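Local coordinates for protein agglutinin alpha chain (Maclura pomifera, PDB 3LLZ) that binds galactose as a jacalin-family lectin, recognising the T-antigen disaccharide Gal-beta1,3-GalNAc, at residues F4-Y9 with F39-H44. Numbering follows the deposited sequence.
Sequences FDDGAY and FVAEDH
In the jacalin-type beta-prism, segments 4-9 and 39-44 comprise the ends of strands 2-5 and 37-40, outermost within this chain in two different sheets, and the irregular backbone that follows; 4-9 kinks at Asp6 (phi/psi -69/-26) and Gly7 (88/-163). Their directions differ by 164°, hence nearly antiparallel. CA separations of 7.3 Å (Phe4-His44), 6.7 Å (Asp6-Ala41) and 8.7 Å (Tyr9-Phe39) set the register; no backbone hydrogen bond joins them, so side chains make the contact. His44, which loses the most surface to the other segment (79 Å²), takes chi1 m and lays its ring over a face of Phe4 (chi1 p): centroids 3.8 Å apart and planes at 19° define a face-to-face stack. At the other end Tyr9 (chi1 m) meets Phe39 (chi1 t) obliquely, planes at 38°, CE2 of Tyr9 lying 3.6 Å from CD1 of Phe39. Tyr9 OH donates to Asp6 O (2.6 Å), closing the loop over Gly7. Asp6 lies between the aromatic pairs: water 1 bridges its OD2 (2.8 Å) and Glu42 O (2.9 Å), while OD1 accepts a His-carboxylate hydrogen bond from His44 NE2 at 2.7 Å.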
ATOM      1  N   PHE A   4      -5.178 -11.894  20.561  1.00 11.60           N
ATOM      2  CA  PHE A   4      -3.857 -11.320  20.371  1.00 12.22           C
ATOM      3  C   PHE A   4      -3.816 -10.671  19.003  1.00 13.15           C
ATOM      4  O   PHE A   4      -4.629 -10.979  18.132  1.00 12.80           O
ATOM      5  CB  PHE A   4      -2.757 -12.382  20.471  1.00 12.14           C
ATOM      6  CG  PHE A   4      -2.699 -13.324  19.298  1.00 12.63           C
ATOM      7  CD1 PHE A   4      -3.455 -14.494  19.290  1.00 11.97           C
ATOM      8  CD2 PHE A   4      -1.882 -13.042  18.201  1.00 13.29           C
ATOM      9  CE1 PHE A   4      -3.399 -15.374  18.212  1.00 13.02           C
ATOM     10  CE2 PHE A   4      -1.819 -13.917  17.115  1.00 14.82           C
ATOM     11  CZ  PHE A   4      -2.579 -15.085  17.123  1.00 14.40           C
ATOM     12  N   ASP A   5      -2.867  -9.764  18.827  1.00 12.64           N
ATOM     13  CA  ASP A   5      -2.706  -9.068  17.565  1.00 12.10           C
ATOM     14  C   ASP A   5      -1.259  -8.610  17.520  1.00 12.68           C
ATOM     15  O   ASP A   5      -0.898  -7.623  18.158  1.00 13.51           O
ATOM     16  CB  ASP A   5      -3.645  -7.859  17.511  1.00 12.10           C
ATOM     17  CG  ASP A   5      -3.693  -7.217  16.140  1.00 11.50           C
ATOM     18  OD1 ASP A   5      -2.785  -7.476  15.329  1.00 13.55           O
ATOM     19  OD2 ASP A   5      -4.641  -6.443  15.885  1.00 15.34           O
ATOM     20  N   ASP A   6      -0.426  -9.339  16.787  1.00 12.75           N
ATOM     21  CA  ASP A   6       0.984  -8.986  16.684  1.00 13.09           C
ATOM     22  C   ASP A   6       1.179  -7.694  15.908  1.00 13.43           C
ATOM     23  O   ASP A   6       2.169  -6.990  16.101  1.00 14.45           O
ATOM     24  CB  ASP A   6       1.781 -10.096  15.991  1.00 13.89           C
ATOM     25  CG  ASP A   6       1.898 -11.353  16.832  1.00 15.19           C
ATOM     26  OD1 ASP A   6       1.626 -11.288  18.049  1.00 14.75           O
ATOM     27  OD2 ASP A   6       2.276 -12.400  16.273  1.00 13.02           O
ATOM     28  N   GLY A   7       0.239  -7.385  15.022  1.00 12.78           N
ATOM     29  CA  GLY A   7       0.376  -6.185  14.220  1.00 13.12           C
ATOM     30  C   GLY A   7       1.156  -6.499  12.958  1.00 12.42           C
ATOM     31  O   GLY A   7       1.320  -7.670  12.595  1.00 11.74           O
ATOM     32  N   ALA A   8       1.662  -5.461  12.297  1.00 11.08           N
ATOM     33  CA  ALA A   8       2.401  -5.632  11.055  1.00 12.72           C
ATOM     34  C   ALA A   8       3.903  -5.412  11.173  1.00 11.04           C
ATOM     35  O   ALA A   8       4.362  -4.590  11.969  1.00 11.72           O
ATOM     36  CB  ALA A   8       1.831  -4.703   9.994  1.00 12.73           C
ATOM     37  N   TYR A   9       4.656  -6.152  10.364  1.00 10.90           N
ATOM     38  CA  TYR A   9       6.112  -6.064  10.338  1.00 11.69           C
ATOM     39  C   TYR A   9       6.562  -6.056   8.880  1.00 11.72           C
ATOM     40  O   TYR A   9       5.770  -5.728   7.998  1.00 12.75           O
ATOM     41  CB  TYR A   9       6.721  -7.244  11.108  1.00 11.84           C
ATOM     42  CG  TYR A   9       6.224  -7.316  12.535  1.00 11.47           C
ATOM     43  CD1 TYR A   9       4.964  -7.834  12.832  1.00 11.79           C
ATOM     44  CD2 TYR A   9       6.979  -6.790  13.582  1.00 13.00           C
ATOM     45  CE1 TYR A   9       4.461  -7.823  14.134  1.00 12.36           C
ATOM     46  CE2 TYR A   9       6.483  -6.772  14.892  1.00 12.87           C
ATOM     47  CZ  TYR A   9       5.225  -7.289  15.157  1.00 13.45           C
ATOM     48  OH  TYR A   9       4.722  -7.261  16.438  1.00 16.13           O
ATOM     49  N   PHE A  39      12.617 -10.073  14.876  1.00 22.18           N
ATOM     50  CA  PHE A  39      11.807  -9.536  15.959  1.00 19.68           C
ATOM     51  C   PHE A  39      10.890 -10.632  16.482  1.00 19.77           C
ATOM     52  O   PHE A  39       9.917 -11.009  15.827  1.00 17.90           O
ATOM     53  CB  PHE A  39      10.986  -8.332  15.470  1.00 20.68           C
ATOM     54  CG  PHE A  39      10.185  -7.656  16.556  1.00 21.02           C
ATOM     55  CD1 PHE A  39       8.995  -8.211  17.019  1.00 21.08           C
ATOM     56  CD2 PHE A  39      10.632  -6.466  17.126  1.00 21.78           C
ATOM     57  CE1 PHE A  39       8.262  -7.593  18.032  1.00 22.73           C
ATOM     58  CE2 PHE A  39       9.907  -5.839  18.141  1.00 22.40           C
ATOM     59  CZ  PHE A  39       8.720  -6.402  18.596  1.00 22.81           C
ATOM     60  N   VAL A  40      11.213 -11.160  17.657  1.00 18.20           N
ATOM     61  CA  VAL A  40      10.403 -12.216  18.246  1.00 18.43           C
ATOM     62  C   VAL A  40       9.176 -11.629  18.932  1.00 18.78           C
ATOM     63  O   VAL A  40       9.279 -10.900  19.921  1.00 20.20           O
ATOM     64  CB  VAL A  40      11.225 -13.055  19.258  1.00 18.20           C
ATOM     65  CG1 VAL A  40      11.774 -12.166  20.348  1.00 24.20           C
ATOM     66  CG2 VAL A  40      10.359 -14.151  19.847  1.00 17.93           C
ATOM     67  N   ALA A  41       8.003 -11.938  18.389  1.00 18.09           N
ATOM     68  CA  ALA A  41       6.760 -11.437  18.949  1.00 18.33           C
ATOM     69  C   ALA A  41       6.359 -12.234  20.184  1.00 19.12           C
ATOM     70  O   ALA A  41       7.008 -13.216  20.549  1.00 20.72           O
ATOM     71  CB  ALA A  41       5.653 -11.493  17.901  1.00 18.16           C
ATOM     72  N   GLU A  42       5.281 -11.800  20.824  1.00 19.32           N
ATOM     73  CA  GLU A  42       4.777 -12.451  22.024  1.00 20.98           C
ATOM     74  C   GLU A  42       4.343 -13.898  21.799  1.00 20.34           C
ATOM     75  O   GLU A  42       3.852 -14.260  20.728  1.00 18.77           O
ATOM     76  CB  GLU A  42       3.613 -11.634  22.588  1.00 24.84           C
ATOM     77  CG  GLU A  42       4.048 -10.281  23.147  1.00 32.64           C
ATOM     78  CD  GLU A  42       2.902  -9.294  23.287  1.00 35.37           C
ATOM     79  OE1 GLU A  42       1.810  -9.699  23.740  1.00 37.82           O
ATOM     80  OE2 GLU A  42       3.102  -8.105  22.955  1.00 39.78           O
ATOM     81  N   ASP A  43       4.542 -14.726  22.820  1.00 20.33           N
ATOM     82  CA  ASP A  43       4.167 -16.131  22.763  1.00 19.13           C
ATOM     83  C   ASP A  43       2.700 -16.224  23.152  1.00 18.52           C
ATOM     84  O   ASP A  43       2.321 -15.877  24.270  1.00 19.44           O
ATOM     85  CB  ASP A  43       5.022 -16.945  23.744  1.00 21.39           C
ATOM     86  CG  ASP A  43       4.750 -18.437  23.668  1.00 22.60           C
ATOM     87  OD1 ASP A  43       5.356 -19.188  24.468  1.00 24.36           O
ATOM     88  OD2 ASP A  43       3.943 -18.869  22.818  1.00 20.57           O
ATOM     89  N   HIS A  44       1.873 -16.676  22.219  1.00 16.08           N
ATOM     90  CA  HIS A  44       0.447 -16.814  22.467  1.00 14.79           C
ATOM     91  C   HIS A  44       0.218 -18.267  22.853  1.00 14.90           C
ATOM     92  O   HIS A  44       0.074 -19.152  22.009  1.00 14.40           O
ATOM     93  CB  HIS A  44      -0.309 -16.404  21.205  1.00 14.73           C
ATOM     94  CG  HIS A  44       0.122 -15.068  20.683  1.00 14.87           C
ATOM     95  ND1 HIS A  44      -0.021 -13.908  21.414  1.00 14.29           N
ATOM     96  CD2 HIS A  44       0.779 -14.721  19.551  1.00 15.36           C
ATOM     97  CE1 HIS A  44       0.532 -12.905  20.756  1.00 15.13           C
ATOM     98  NE2 HIS A  44       1.026 -13.371  19.623  1.00 15.80           N
TER
HETATM   99  O   HOH W   1       3.655 -14.273  17.854  1.00 14.80           O